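Local coordinates for microcin B17-processing protein McbB (Escherichia coli str. K-12 substr. MG1655, PDB 6GRH) that is needed to convert the inactive microcin B17 precursor peptide into the active antibiotic, probably as the E1-like partner of a heterocycle-forming synthetase, at residues S102-L107 / H144-H149; S138-L143 / R248-L253; F266-S271 / K281-H286; N14-E19 / T256-S261. All blocks are in the same frame, centred on the assembly; numbering follows the deposited sequence. Where two conformers were deposited one is given.

Contact 1: residues S102-L107 / H144-H149; sequences SDVPHL and HLENYH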
loop_
_atom_site.group_PDB
_atom_site.type_symbol
_atom_site.label_atom_id
_atom_site.label_comp_id
_atom_site.label_asym_id
_atom_site.label_seq_id
_atom_site.Cartn_x
_atom_site.Cartn_y
_atom_site.Cartn_z
ATOM N N SER B 102 -6.540 17.811 27.821
ATOM C CA SER B 102 -5.144 17.346 27.822
ATOM C C SER B 102 -4.617 17.023 29.185
ATOM O O SER B 102 -5.097 17.558 30.187
ATOM C CB SER B 102 -4.238 18.416 27.182
ATOM O OG SER B 102 -2.944 17.911 26.911
ATOM N N ASP B 103 -3.609 16.159 29.208
ATOM C CA ASP B 103 -2.806 15.918 30.408
ATOM C C ASP B 103 -1.687 16.927 30.569
ATOM O O ASP B 103 -1.046 16.955 31.611
ATOM C CB ASP B 103 -2.274 14.469 30.451
ATOM C CG ASP B 103 -1.262 14.126 29.332
ATOM O OD1 ASP B 103 -1.036 14.900 28.376
ATOM O OD2 ASP B 103 -0.712 12.995 29.396
ATOM N N VAL B 104 -1.452 17.770 29.561
ATOM C CA VAL B 104 -0.504 18.898 29.677
ATOM C C VAL B 104 -1.205 20.219 29.310
ATOM O O VAL B 104 -0.776 20.905 28.395
ATOM C CB VAL B 104 0.795 18.685 28.825
ATOM C CG1 VAL B 104 1.634 17.556 29.398
ATOM C CG2 VAL B 104 0.500 18.417 27.354
ATOM N N PRO B 105 -2.278 20.592 30.049
ATOM C CA PRO B 105 -3.008 21.813 29.686
ATOM C C PRO B 105 -2.163 23.074 29.688
ATOM O O PRO B 105 -2.452 23.981 28.925
ATOM C CB PRO B 105 -4.104 21.905 30.749
ATOM C CG PRO B 105 -3.555 21.159 31.923
ATOM C CD PRO B 105 -2.776 20.013 31.313
ATOM N N HIS B 106 -1.150 23.141 30.554
ATOM C CA HIS B 106 -0.188 24.266 30.556
ATOM C C HIS B 106 0.508 24.551 29.196
ATOM O O HIS B 106 0.796 25.698 28.899
ATOM C CB HIS B 106 0.849 24.116 31.690
ATOM C CG HIS B 106 1.563 22.795 31.694
ATOM N ND1 HIS B 106 0.948 21.609 32.050
ATOM C CD2 HIS B 106 2.842 22.475 31.376
ATOM C CE1 HIS B 106 1.818 20.620 31.966
ATOM N NE2 HIS B 106 2.975 21.120 31.561
ATOM N N LEU B 107 0.718 23.529 28.357
ATOM C CA LEU B 107 1.233 23.722 26.984
ATOM C C LEU B 107 0.320 24.625 26.147
ATOM O O LEU B 107 0.771 25.252 25.199
ATOM C CB LEU B 107 1.442 22.369 26.262
ATOM C CG LEU B 107 1.798 22.357 24.756
ATOM C CD1 LEU B 107 3.146 23.063 24.518
ATOM C CD2 LEU B 107 1.792 20.919 24.180
ATOM N N HIS B 144 -5.427 15.649 23.653
ATOM C CA HIS B 144 -3.994 15.581 23.430
ATOM C C HIS B 144 -3.355 14.964 24.665
ATOM O O HIS B 144 -3.487 15.504 25.759
ATOM C CB HIS B 144 -3.411 16.962 23.144
ATOM C CG HIS B 144 -1.922 16.977 23.058
ATOM N ND1 HIS B 144 -1.243 16.432 21.995
ATOM C CD2 HIS B 144 -0.984 17.399 23.931
ATOM C CE1 HIS B 144 0.057 16.555 22.205
ATOM N NE2 HIS B 144 0.241 17.171 23.355
ATOM N N LEU B 145 -2.630 13.855 24.468
ATOM C CA LEU B 145 -1.958 13.135 25.550
ATOM C C LEU B 145 -0.451 12.979 25.324
ATOM O O LEU B 145 -0.036 12.403 24.307
ATOM C CB LEU B 145 -2.573 11.745 25.699
ATOM C CG LEU B 145 -4.055 11.729 26.075
ATOM C CD1 LEU B 145 -4.593 10.308 26.106
ATOM C CD2 LEU B 145 -4.266 12.403 27.421
ATOM N N GLU B 146 0.356 13.503 26.246
ATOM C CA GLU B 146 1.776 13.140 26.350
ATOM C C GLU B 146 1.961 11.780 27.006
ATOM O O GLU B 146 2.784 10.972 26.568
ATOM C CB GLU B 146 2.582 14.197 27.120
ATOM C CG GLU B 146 2.922 15.385 26.265
ATOM C CD GLU B 146 4.004 16.311 26.801
ATOM O OE1 GLU B 146 4.767 15.971 27.736
ATOM O OE2 GLU B 146 4.095 17.396 26.208
ATOM N N ASN B 147 1.205 11.520 28.062
ATOM C CA ASN B 147 1.277 10.244 28.741
ATOM C C ASN B 147 0.028 9.446 28.390
ATOM O O ASN B 147 -1.005 9.552 29.038
ATOM C CB ASN B 147 1.466 10.465 30.223
ATOM C CG ASN B 147 2.689 11.309 30.503
ATOM O OD1 ASN B 147 3.787 11.016 30.006
ATOM N ND2 ASN B 147 2.509 12.396 31.260
ATOM N N TYR B 148 0.153 8.642 27.341
ATOM C CA TYR B 148 -0.987 7.946 26.760
ATOM C C TYR B 148 -1.447 6.781 27.654
ATOM O O TYR B 148 -0.645 6.074 28.213
ATOM C CB TYR B 148 -0.619 7.419 25.376
ATOM C CG TYR B 148 -1.717 6.637 24.746
ATOM C CD1 TYR B 148 -2.681 7.258 23.975
ATOM C CD2 TYR B 148 -1.813 5.250 24.952
ATOM C CE1 TYR B 148 -3.726 6.530 23.433
ATOM C CE2 TYR B 148 -2.835 4.513 24.403
ATOM C CZ TYR B 148 -3.794 5.155 23.645
ATOM O OH TYR B 148 -4.791 4.415 23.083
ATOM N N HIS B 149 -2.747 6.619 27.784
ATOM C CA HIS B 149 -3.338 5.372 28.258
ATOM C C HIS B 149 -4.676 5.278 27.550
ATOM O O HIS B 149 -5.409 6.280 27.506
ATOM C CB HIS B 149 -3.527 5.332 29.783
ATOM C CG HIS B 149 -3.746 3.945 30.309
ATOM N ND1 HIS B 149 -4.877 3.214 30.023
ATOM C CD2 HIS B 149 -2.956 3.133 31.053
ATOM C CE1 HIS B 149 -4.781 2.015 30.571
ATOM N NE2 HIS B 149 -3.622 1.940 31.203
HETATM O O HOH W 1 -1.936 11.122 30.803
#

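Contact 2: residues S138-L143 / R248-L253; sequences STLIWL and RRLQEL. With EDO (1,2-ethanediol), chain J.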
loop_
_atom_site.group_PDB
_atom_site.type_symbol
_atom_site.label_atom_id
_atom_site.label_comp_id
_atom_site.label_asym_id
_atom_site.label_seq_id
_atom_site.Cartn_x
_atom_site.Cartn_y
_atom_site.Cartn_z
ATOM N N SER B 138 -22.479 20.200 19.218
ATOM C CA SER B 138 -21.714 20.540 18.033
ATOM C C SER B 138 -20.302 21.052 18.341
ATOM O O SER B 138 -19.850 22.007 17.731
ATOM C CB SER B 138 -22.469 21.556 17.168
ATOM O OG SER B 138 -23.768 21.087 16.907
ATOM N N THR B 139 -19.618 20.396 19.270
ATOM C CA THR B 139 -18.269 20.765 19.660
ATOM C C THR B 139 -17.276 19.744 19.134
ATOM O O THR B 139 -17.539 18.527 19.218
ATOM C CB THR B 139 -18.160 20.794 21.186
ATOM O OG1 THR B 139 -19.081 21.760 21.694
ATOM C CG2 THR B 139 -16.765 21.124 21.649
ATOM N N LEU B 140 -16.164 20.230 18.581
ATOM C CA LEU B 140 -15.004 19.384 18.276
ATOM C C LEU B 140 -14.151 19.242 19.539
ATOM O O LEU B 140 -13.703 20.233 20.116
ATOM C CB LEU B 140 -14.177 19.971 17.146
ATOM C CG LEU B 140 -12.895 19.247 16.691
ATOM C CD1 LEU B 140 -13.211 17.875 16.129
ATOM C CD2 LEU B 140 -12.166 20.086 15.668
ATOM N N ILE B 141 -13.948 18.015 19.988
ATOM C CA ILE B 141 -13.128 17.748 21.151
ATOM C C ILE B 141 -11.756 17.256 20.696
ATOM O O ILE B 141 -11.645 16.162 20.101
ATOM C CB ILE B 141 -13.793 16.704 22.084
ATOM C CG1 ILE B 141 -15.185 17.181 22.505
ATOM C CG2 ILE B 141 -12.890 16.403 23.268
ATOM C CD1 ILE B 141 -15.965 16.197 23.354
ATOM N N TRP B 142 -10.723 18.047 20.983
ATOM C CA TRP B 142 -9.353 17.654 20.740
ATOM C C TRP B 142 -8.762 17.095 22.027
ATOM O O TRP B 142 -8.628 17.812 23.004
ATOM C CB TRP B 142 -8.506 18.842 20.250
ATOM C CG TRP B 142 -7.185 18.383 19.681
ATOM C CD1 TRP B 142 -6.202 17.677 20.354
ATOM C CD2 TRP B 142 -6.714 18.539 18.348
ATOM N NE1 TRP B 142 -5.153 17.422 19.519
ATOM C CE2 TRP B 142 -5.445 17.905 18.278
ATOM C CE3 TRP B 142 -7.230 19.154 17.203
ATOM C CZ2 TRP B 142 -4.683 17.865 17.106
ATOM C CZ3 TRP B 142 -6.485 19.113 16.033
ATOM C CH2 TRP B 142 -5.220 18.464 15.995
ATOM N N LEU B 143 -8.414 15.799 22.030
ATOM C CA LEU B 143 -7.774 15.176 23.180
ATOM C C LEU B 143 -6.293 14.979 22.895
ATOM O O LEU B 143 -5.952 14.221 22.004
ATOM C CB LEU B 143 -8.438 13.850 23.484
ATOM C CG LEU B 143 -7.847 12.943 24.560
ATOM C CD1 LEU B 143 -7.791 13.613 25.929
ATOM C CD2 LEU B 143 -8.676 11.655 24.613
ATOM N N ARG B 248 -2.503 24.237 13.123
ATOM C CA ARG B 248 -2.814 24.184 11.714
ATOM C C ARG B 248 -3.917 23.211 11.378
ATOM O O ARG B 248 -4.731 23.492 10.514
ATOM C CB ARG B 248 -1.599 23.888 10.859
ATOM C CG ARG B 248 -0.618 25.025 10.846
ATOM C CD ARG B 248 -1.239 26.330 10.333
ATOM N NE ARG B 248 -0.179 27.224 9.912
ATOM C CZ ARG B 248 -0.265 28.540 9.808
ATOM N NH1 ARG B 248 -1.392 29.197 10.081
ATOM N NH2 ARG B 248 0.801 29.204 9.384
ATOM N N ARG B 249 -3.973 22.102 12.097
ATOM C CA ARG B 249 -5.046 21.168 11.895
ATOM C C ARG B 249 -6.404 21.739 12.314
ATOM O O ARG B 249 -7.392 21.614 11.590
ATOM C CB ARG B 249 -4.703 19.814 12.560
ATOM C CG ARG B 249 -5.717 18.738 12.264
ATOM C CD ARG B 249 -5.597 18.275 10.826
ATOM N NE ARG B 249 -6.590 17.256 10.544
ATOM C CZ ARG B 249 -7.470 17.256 9.548
ATOM N NH1 ARG B 249 -7.497 18.218 8.612
ATOM N NH2 ARG B 249 -8.325 16.237 9.463
ATOM N N LEU B 250 -6.469 22.364 13.470
ATOM C CA LEU B 250 -7.689 23.038 13.896
ATOM C C LEU B 250 -8.089 24.128 12.932
ATOM O O LEU B 250 -9.282 24.316 12.638
ATOM C CB LEU B 250 -7.540 23.638 15.304
ATOM C CG LEU B 250 -7.830 22.745 16.506
ATOM C CD1 LEU B 250 -7.456 23.486 17.775
ATOM C CD2 LEU B 250 -9.281 22.270 16.537
ATOM N N GLN B 251 -7.084 24.871 12.460
ATOM C CA GLN B 251 -7.303 25.921 11.478
ATOM C C GLN B 251 -7.920 25.374 10.193
ATOM O O GLN B 251 -8.912 25.941 9.710
ATOM C CB GLN B 251 -6.022 26.688 11.229
ATOM C CG GLN B 251 -6.176 27.852 10.271
ATOM C CD GLN B 251 -4.957 28.747 10.233
ATOM O OE1 GLN B 251 -3.946 28.489 10.899
ATOM N NE2 GLN B 251 -5.081 29.857 9.532
ATOM N N GLU B 252 -7.396 24.242 9.687
ATOM C CA GLU B 252 -7.955 23.604 8.508
ATOM C C GLU B 252 -9.420 23.271 8.670
ATOM O O GLU B 252 -10.208 23.461 7.746
ATOM C CB GLU B 252 -7.255 22.275 8.177
ATOM C CG GLU B 252 -5.887 22.405 7.593
ATOM C CD GLU B 252 -5.116 21.071 7.557
ATOM O OE1 GLU B 252 -5.711 19.992 7.780
ATOM O OE2 GLU B 252 -3.891 21.131 7.306
ATOM N N LEU B 253 -9.760 22.748 9.837
ATOM C CA LEU B 253 -11.100 22.228 10.117
ATOM C C LEU B 253 -12.117 23.300 10.486
ATOM O O LEU B 253 -13.255 23.225 10.020
ATOM C CB LEU B 253 -11.054 21.188 11.247
ATOM C CG LEU B 253 -10.319 19.880 10.876
ATOM C CD1 LEU B 253 -9.979 19.101 12.133
ATOM C CD2 LEU B 253 -11.151 19.036 9.938
HETATM C C1 EDO J . 0.569 32.622 9.849
HETATM O O1 EDO J . -0.121 32.042 8.739
HETATM C C2 EDO J . 2.015 32.841 9.438
HETATM O O2 EDO J . 2.841 33.063 10.579
#

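Contact 3: residues F266-S271 / K281-H286; sequences FMSSVS and KEPVIH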
loop_
_atom_site.group_PDB
_atom_site.type_symbol
_atom_site.label_atom_id
_atom_site.label_comp_id
_atom_site.label_asym_id
_atom_site.label_seq_id
_atom_site.Cartn_x
_atom_site.Cartn_y
_atom_site.Cartn_z
ATOM N N PHE B 266 -9.450 15.399 3.648
ATOM C CA PHE B 266 -9.731 16.481 4.614
ATOM C C PHE B 266 -9.923 15.979 6.057
ATOM O O PHE B 266 -9.460 16.601 7.004
ATOM C CB PHE B 266 -10.990 17.222 4.148
ATOM C CG PHE B 266 -11.404 18.362 5.025
ATOM C CD1 PHE B 266 -10.554 19.430 5.243
ATOM C CD2 PHE B 266 -12.657 18.368 5.622
ATOM C CE1 PHE B 266 -10.947 20.500 6.033
ATOM C CE2 PHE B 266 -13.056 19.447 6.422
ATOM C CZ PHE B 266 -12.187 20.500 6.630
ATOM N N MET B 267 -10.578 14.849 6.238
ATOM C CA MET B 267 -10.765 14.341 7.595
ATOM C C MET B 267 -9.775 13.264 8.012
ATOM O O MET B 267 -9.961 12.638 9.061
ATOM C CB MET B 267 -12.188 13.861 7.761
ATOM C CG MET B 267 -13.154 15.029 7.732
ATOM S SD MET B 267 -14.842 14.452 7.882
ATOM C CE MET B 267 -14.799 13.536 9.417
ATOM N N SER B 268 -8.731 13.045 7.205
ATOM C CA SER B 268 -7.800 11.953 7.465
ATOM C C SER B 268 -6.751 12.226 8.552
ATOM O O SER B 268 -6.501 13.368 8.945
ATOM C CB SER B 268 -7.080 11.581 6.158
ATOM O OG SER B 268 -8.039 11.197 5.216
ATOM N N SER B 269 -6.102 11.148 8.989
ATOM C CA SER B 269 -5.046 11.220 9.981
ATOM C C SER B 269 -3.824 11.962 9.410
ATOM O O SER B 269 -3.600 11.954 8.213
ATOM C CB SER B 269 -4.633 9.814 10.432
ATOM O OG SER B 269 -3.891 9.171 9.401
ATOM N N VAL B 270 -3.037 12.555 10.305
ATOM C CA VAL B 270 -1.805 13.246 9.979
ATOM C C VAL B 270 -0.767 12.727 10.964
ATOM O O VAL B 270 -0.981 12.811 12.163
ATOM C CB VAL B 270 -1.938 14.775 10.163
ATOM C CG1 VAL B 270 -0.597 15.470 9.857
ATOM C CG2 VAL B 270 -3.063 15.317 9.295
ATOM N N SER B 271 0.317 12.146 10.460
ATOM C CA SER B 271 1.412 11.641 11.289
ATOM C C SER B 271 2.690 12.400 10.938
ATOM O O SER B 271 2.950 12.666 9.761
ATOM C CB SER B 271 1.628 10.129 11.054
ATOM O OG SER B 271 0.392 9.416 11.178
ATOM N N LYS B 281 -0.114 11.989 5.564
ATOM C CA LYS B 281 -1.554 12.088 5.746
ATOM C C LYS B 281 -2.253 10.925 5.038
ATOM O O LYS B 281 -2.120 10.771 3.819
ATOM C CB LYS B 281 -2.051 13.430 5.195
ATOM C CG LYS B 281 -1.354 14.632 5.802
ATOM C CD LYS B 281 -1.912 15.944 5.279
ATOM C CE LYS B 281 -1.628 17.071 6.262
ATOM N NZ LYS B 281 -2.433 18.283 5.975
ATOM N N GLU B 282 -3.014 10.135 5.800
ATOM C CA GLU B 282 -3.459 8.803 5.401
ATOM C C GLU B 282 -4.846 8.500 5.969
ATOM O O GLU B 282 -5.040 8.636 7.160
ATOM C CB GLU B 282 -2.446 7.751 5.923
ATOM C CG GLU B 282 -2.626 6.348 5.371
ATOM C CD GLU B 282 -1.499 5.367 5.741
ATOM O OE1 GLU B 282 -0.589 5.722 6.528
ATOM O OE2 GLU B 282 -1.511 4.212 5.232
ATOM N N PRO B 283 -5.797 8.063 5.116
ATOM C CA PRO B 283 -7.093 7.639 5.647
ATOM C C PRO B 283 -6.962 6.220 6.183
ATOM O O PRO B 283 -6.362 5.395 5.522
ATOM C CB PRO B 283 -8.002 7.700 4.420
ATOM C CG PRO B 283 -7.082 7.423 3.244
ATOM C CD PRO B 283 -5.689 7.815 3.660
ATOM N N VAL B 284 -7.468 5.942 7.376
ATOM C CA VAL B 284 -7.431 4.566 7.905
ATOM C C VAL B 284 -8.808 3.929 7.748
ATOM O O VAL B 284 -9.806 4.611 7.785
ATOM C CB VAL B 284 -6.934 4.487 9.367
ATOM C CG1 VAL B 284 -5.694 5.364 9.555
ATOM C CG2 VAL B 284 -8.020 4.837 10.355
ATOM N N ILE B 285 -8.836 2.620 7.616
ATOM C CA ILE B 285 -10.079 1.857 7.612
ATOM C C ILE B 285 -10.572 1.615 9.047
ATOM O O ILE B 285 -9.820 1.742 10.013
ATOM C CB ILE B 285 -9.939 0.515 6.848
ATOM C CG1 ILE B 285 -8.953 -0.439 7.519
ATOM C CG2 ILE B 285 -9.492 0.766 5.404
ATOM C CD1 ILE B 285 -8.965 -1.833 6.952
ATOM N N HIS B 286 -11.853 1.307 9.170
ATOM C CA HIS B 286 -12.406 0.813 10.446
ATOM C C HIS B 286 -11.718 -0.504 10.798
ATOM O O HIS B 286 -11.513 -1.354 9.933
ATOM C CB HIS B 286 -13.905 0.569 10.332
ATOM C CG HIS B 286 -14.712 1.814 10.197
ATOM N ND1 HIS B 286 -14.999 2.387 8.979
ATOM C CD2 HIS B 286 -15.306 2.592 11.133
ATOM C CE1 HIS B 286 -15.729 3.475 9.175
ATOM N NE2 HIS B 286 -15.938 3.615 10.472
HETATM O O HOH W 2 -7.789 8.609 9.101
#

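Contact 4: residues N14-E19 / T256-S261; sequences NILPFE and TSLVKS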
loop_
_atom_site.group_PDB
_atom_site.type_symbol
_atom_site.label_atom_id
_atom_site.label_comp_id
_atom_site.label_asym_id
_atom_site.label_seq_id
_atom_site.Cartn_x
_atom_site.Cartn_y
_atom_site.Cartn_z
ATOM N N ASN B 14 -12.424 37.667 7.583
ATOM C CA ASN B 14 -11.198 37.069 8.151
ATOM C C ASN B 14 -10.023 37.919 7.734
ATOM O O ASN B 14 -9.919 38.261 6.566
ATOM C CB ASN B 14 -10.988 35.644 7.624
ATOM C CG ASN B 14 -12.230 34.796 7.764
ATOM O OD1 ASN B 14 -12.853 34.392 6.771
ATOM N ND2 ASN B 14 -12.656 34.611 8.981
ATOM N N ILE B 15 -9.165 38.280 8.687
ATOM C CA ILE B 15 -7.912 38.997 8.397
ATOM C C ILE B 15 -6.813 37.955 8.169
ATOM O O ILE B 15 -6.583 37.087 9.012
ATOM C CB ILE B 15 -7.540 39.998 9.516
ATOM C CG1 ILE B 15 -8.678 40.999 9.714
ATOM C CG2 ILE B 15 -6.271 40.765 9.201
ATOM C CD1 ILE B 15 -8.513 41.879 10.933
ATOM N N LEU B 16 -6.156 38.045 7.019
ATOM C CA LEU B 16 -5.190 37.036 6.579
ATOM C C LEU B 16 -3.795 37.482 6.979
ATOM O O LEU B 16 -3.621 38.593 7.431
ATOM C CB LEU B 16 -5.298 36.808 5.067
ATOM C CG LEU B 16 -6.690 36.424 4.574
ATOM C CD1 LEU B 16 -6.834 36.520 3.058
ATOM C CD2 LEU B 16 -7.040 35.015 5.045
ATOM N N PRO B 17 -2.789 36.605 6.852
ATOM C CA PRO B 17 -1.436 37.054 7.220
ATOM C C PRO B 17 -0.875 38.129 6.290
ATOM O O PRO B 17 -0.915 37.970 5.069
ATOM C CB PRO B 17 -0.590 35.771 7.106
ATOM C CG PRO B 17 -1.585 34.665 7.276
ATOM C CD PRO B 17 -2.803 35.171 6.543
ATOM N N PHE B 18 -0.349 39.201 6.867
ATOM C CA PHE B 18 0.326 40.233 6.088
ATOM C C PHE B 18 1.218 41.077 6.968
ATOM O O PHE B 18 1.101 41.027 8.195
ATOM C CB PHE B 18 -0.688 41.111 5.351
ATOM C CG PHE B 18 -1.453 42.050 6.243
ATOM C CD1 PHE B 18 -2.552 41.612 6.950
ATOM C CD2 PHE B 18 -1.062 43.378 6.376
ATOM C CE1 PHE B 18 -3.269 42.479 7.769
ATOM C CE2 PHE B 18 -1.781 44.244 7.178
ATOM C CZ PHE B 18 -2.878 43.794 7.883
ATOM N N GLU B 19 2.124 41.833 6.350
ATOM C CA GLU B 19 2.843 42.895 7.040
ATOM C C GLU B 19 2.699 44.187 6.245
ATOM O O GLU B 19 2.526 44.166 5.021
ATOM C CB GLU B 19 4.330 42.566 7.255
ATOM C CG GLU B 19 4.651 41.329 8.102
ATOM C CD GLU B 19 4.276 41.444 9.581
ATOM O OE1 GLU B 19 4.289 42.556 10.156
ATOM O OE2 GLU B 19 3.925 40.402 10.185
ATOM N N THR B 256 -9.551 30.005 9.948
ATOM C CA THR B 256 -9.380 30.745 8.702
ATOM C C THR B 256 -8.629 29.858 7.706
ATOM O O THR B 256 -7.431 29.579 7.868
ATOM C CB THR B 256 -8.602 32.044 8.963
ATOM O OG1 THR B 256 -9.371 32.853 9.850
ATOM C CG2 THR B 256 -8.299 32.793 7.673
ATOM N N SER B 257 -9.349 29.400 6.701
ATOM C CA SER B 257 -8.776 28.492 5.702
ATOM C C SER B 257 -7.811 29.282 4.822
ATOM O O SER B 257 -8.187 30.319 4.266
ATOM C CB SER B 257 -9.896 27.853 4.861
ATOM O OG SER B 257 -9.335 26.993 3.861
ATOM N N LEU B 258 -6.548 28.860 4.781
ATOM C CA LEU B 258 -5.548 29.482 3.917
ATOM C C LEU B 258 -5.222 28.637 2.653
ATOM O O LEU B 258 -4.938 29.182 1.593
ATOM C CB LEU B 258 -4.280 29.730 4.737
ATOM C CG LEU B 258 -4.419 30.723 5.890
ATOM C CD1 LEU B 258 -3.134 30.762 6.697
ATOM C CD2 LEU B 258 -4.777 32.091 5.357
ATOM N N VAL B 259 -5.276 27.322 2.784
ATOM C CA VAL B 259 -5.033 26.399 1.672
ATOM C C VAL B 259 -6.175 25.386 1.754
ATOM O O VAL B 259 -6.326 24.739 2.776
ATOM C CB VAL B 259 -3.682 25.679 1.855
ATOM C CG1 VAL B 259 -3.487 24.572 0.802
ATOM C CG2 VAL B 259 -2.538 26.687 1.759
ATOM N N LYS B 260 -6.964 25.244 0.704
ATOM C CA LYS B 260 -8.018 24.236 0.687
ATOM C C LYS B 260 -7.443 22.800 0.646
ATOM O O LYS B 260 -6.367 22.556 0.084
ATOM C CB LYS B 260 -8.943 24.453 -0.505
ATOM C CG LYS B 260 -9.831 25.680 -0.445
ATOM C CD LYS B 260 -10.392 25.973 -1.842
ATOM C CE LYS B 260 -11.595 26.894 -1.852
ATOM N NZ LYS B 260 -11.471 27.979 -0.862
ATOM N N SER B 261 -8.156 21.865 1.275
ATOM C CA SER B 261 -7.813 20.444 1.230
ATOM C C SER B 261 -8.699 19.725 0.242
ATOM O O SER B 261 -9.889 20.029 0.123
ATOM C CB SER B 261 -8.018 19.810 2.605
ATOM O OG SER B 261 -7.309 20.512 3.610
HETATM O O HOH W 3 -7.683 34.859 10.374
#

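Contact 1: residues S102-L107 / H144-H149
The imidazole of H144 is met at its edge, in the plane of the ring, by V104 CG2, which lies 3.9 Å from H144 CD2; S102 OG also sits near that plane, while L107 CD2 approaches obliquely beside NE2. A second flat group, the carboxylate of D103, receives two consecutive backbone N-H groups on the syn lone pairs of its two oxygens: E146 N bonds to D103 OD1 at 2.9 Å and N147 N to D103 OD2 at 2.8 Å. Both loops leave the ends of adjacent parallel strands, 97-102 and 139-144, in the mixed sheet of an alpha/beta domain, and S102 and H144 form the last parallel bridge before the chains turn away. Aspartate suits this place because its short side chain ends in two oxygens that can each take one of these successive N-H groups; chi1 of 66° places its CG between the backbone N and carbonyl carbon. V104 CG1 packs on E146 CD at 3.7 Å, the two side chains crossing at about a right angle, and the carboxylate of E146 goes on to a salt bridge with R239. H144 ND1 is held by S171. The hydroxyl of S102 works twice: it accepts from V104 N at 3.0 Å, making an ST turn, and S102 OG donates to H144 O at 2.7 Å from a position tilted 35° out of the carbonyl plane.

Contact 2: residues S138-L143 / R248-L253
Apolar contacts carry this buried meeting of W142 and L140 with L250, R249 and L253. The indole offers L250 its six-membered ring, with W142 CE3 3.7 Å from L250 CG, an oblique approach. On the same ring W142 CH2 meets R249 CB at 3.7 Å, here edge-on and in the plane, so the arginine contributes its aliphatic base and sends its charge elsewhere. W142 CG lies anti to the backbone N (chi1 -166°), which starts the large side chain out across the gap to the helix. Beside it L140 CD2 touches L250 CD2 at 3.7 Å and, more loosely, L253 CD1. The segments belong to an alpha/beta layer: helix 236-254 lies against strand 139-144 of the mixed sheet, running nearly opposite to it (165° between segment axes, 11.6 Å apart). Long leucines and a tryptophan suit this bridging. The helix's polar bonds run along it and away from the strand. R249 NH1 makes a salt bridge with E252 OE1 at 2.7 Å, and L253 CD1 sits over the centre of one guanidinium face. R248 NH1 bonds in its guanidinium plane to Q251 OE1 at 2.8 Å, and R248 NE reaches L274 O of the second subunit. R248 NH2 bonds in that plane to O1 of a 1,2-ethanediol, probably from the crystallisation liquor, at 3.1 Å. W142 NE1 is bonded to S171 OG.

Contact 3: residues F266-S271 / K281-H286
V270 overlaps the aliphatic chain of K281, the two lying side by side and pointing the same way: V270 CG2 is 3.8 Å from K281 CE and nearly as close to CG. K281 was modelled in two conformers, and this packing of its chain end describes one of them. A lysine with an extended chain suits the place because its methylenes line the valine while NZ travels on to a long, weak ion pair with E252. The two residues form a non-hydrogen-bonded pair of the beta hairpin 269-273/279-282, which ends the mixed sheet within this chain. Next along, S269 and E282 are the hydrogen-bonded pair, with E282 N to S269 O at 3.1 Å and a weak return bond from S269 N at 3.3 Å to E282 O. S269 adds a second bond to the same acceptor: its OG, placed between the backbone N and carbonyl carbon (chi1 73°), donates to E282 O at 2.6 Å, in the carbonyl plane on a lone pair. The E282 carboxylate is salt-bridged to R203 of helix 193-204. Beyond the pair S268 OG rests on P283 CB at 3.6 Å, and a water accepts from both S269 N and V284 N. The V284 side chain lies about 8 Å from the zinc ion bound by C192, C195, C290 and C292.

Contact 4: residues N14-E19 / T256-S261
L16 and L258 slide past each other in opposite directions, L16 CD2 meeting L258 CD2 at 3.7 Å. The backbone of L16 does not aim its side chain at the other segment; chi1 -56° sets CG anti to the carbonyl carbon, and from there the CD2 branch comes across, the same methyl reaching T256 CG2 at 3.7 Å. L258 CD2 in turn faces P17 CD at 3.8 Å, tip to tip, so one methyl packs on two neighbours. Leucine suits both places because its branched apolar end puts a methyl, CD2, between two apolar neighbours. The first segment belongs to strand 13-23 of the N-terminal antiparallel sheet, in a domain consistent with the winged-helix peptide-recognition element of such enzymes; the second is the loop that follows helix 236-254. In T256, chi1 -62° sets OG1 beside the backbone N and anti to the carbonyl carbon, leaving CG2 anti to the backbone N, near L16 and N14 CB. T256 OG1 is 2.7 Å from a water that donates to I15 O at 2.8 Å. N14 and T256 slide past each other too, with N14 ND2 3.8 Å from T256 OG1, while N14 OD1 is bonded to T89 OG1. From the second subunit, A233 packs on P17 and I275 on L258.

In the fold
From the N terminus, strand 13-23 supplies the first half of contact 4, which closes only at 256-261 and so spans the widest loop, tying the N-terminal sheet to the loop after helix 236-254. Within that span contact 1 joins the loops after strands 97-102 and 139-144; contact 2 opens at 138-143 before contact 1 closes at 144-149, so these two cross, their segments adjoining in sequence. Contact 2 closes at 248-253, just before contact 4, joining strand 139-144 to helix 236-254. Contact 3 comes last, in series, as a local hairpin. Contact 2 touches both neighbours: R249 NH2 reaches F266 O, and Q251 NE2 reaches T256 O. Contacts 1 and 4 lie on opposite sides of the chain's centre.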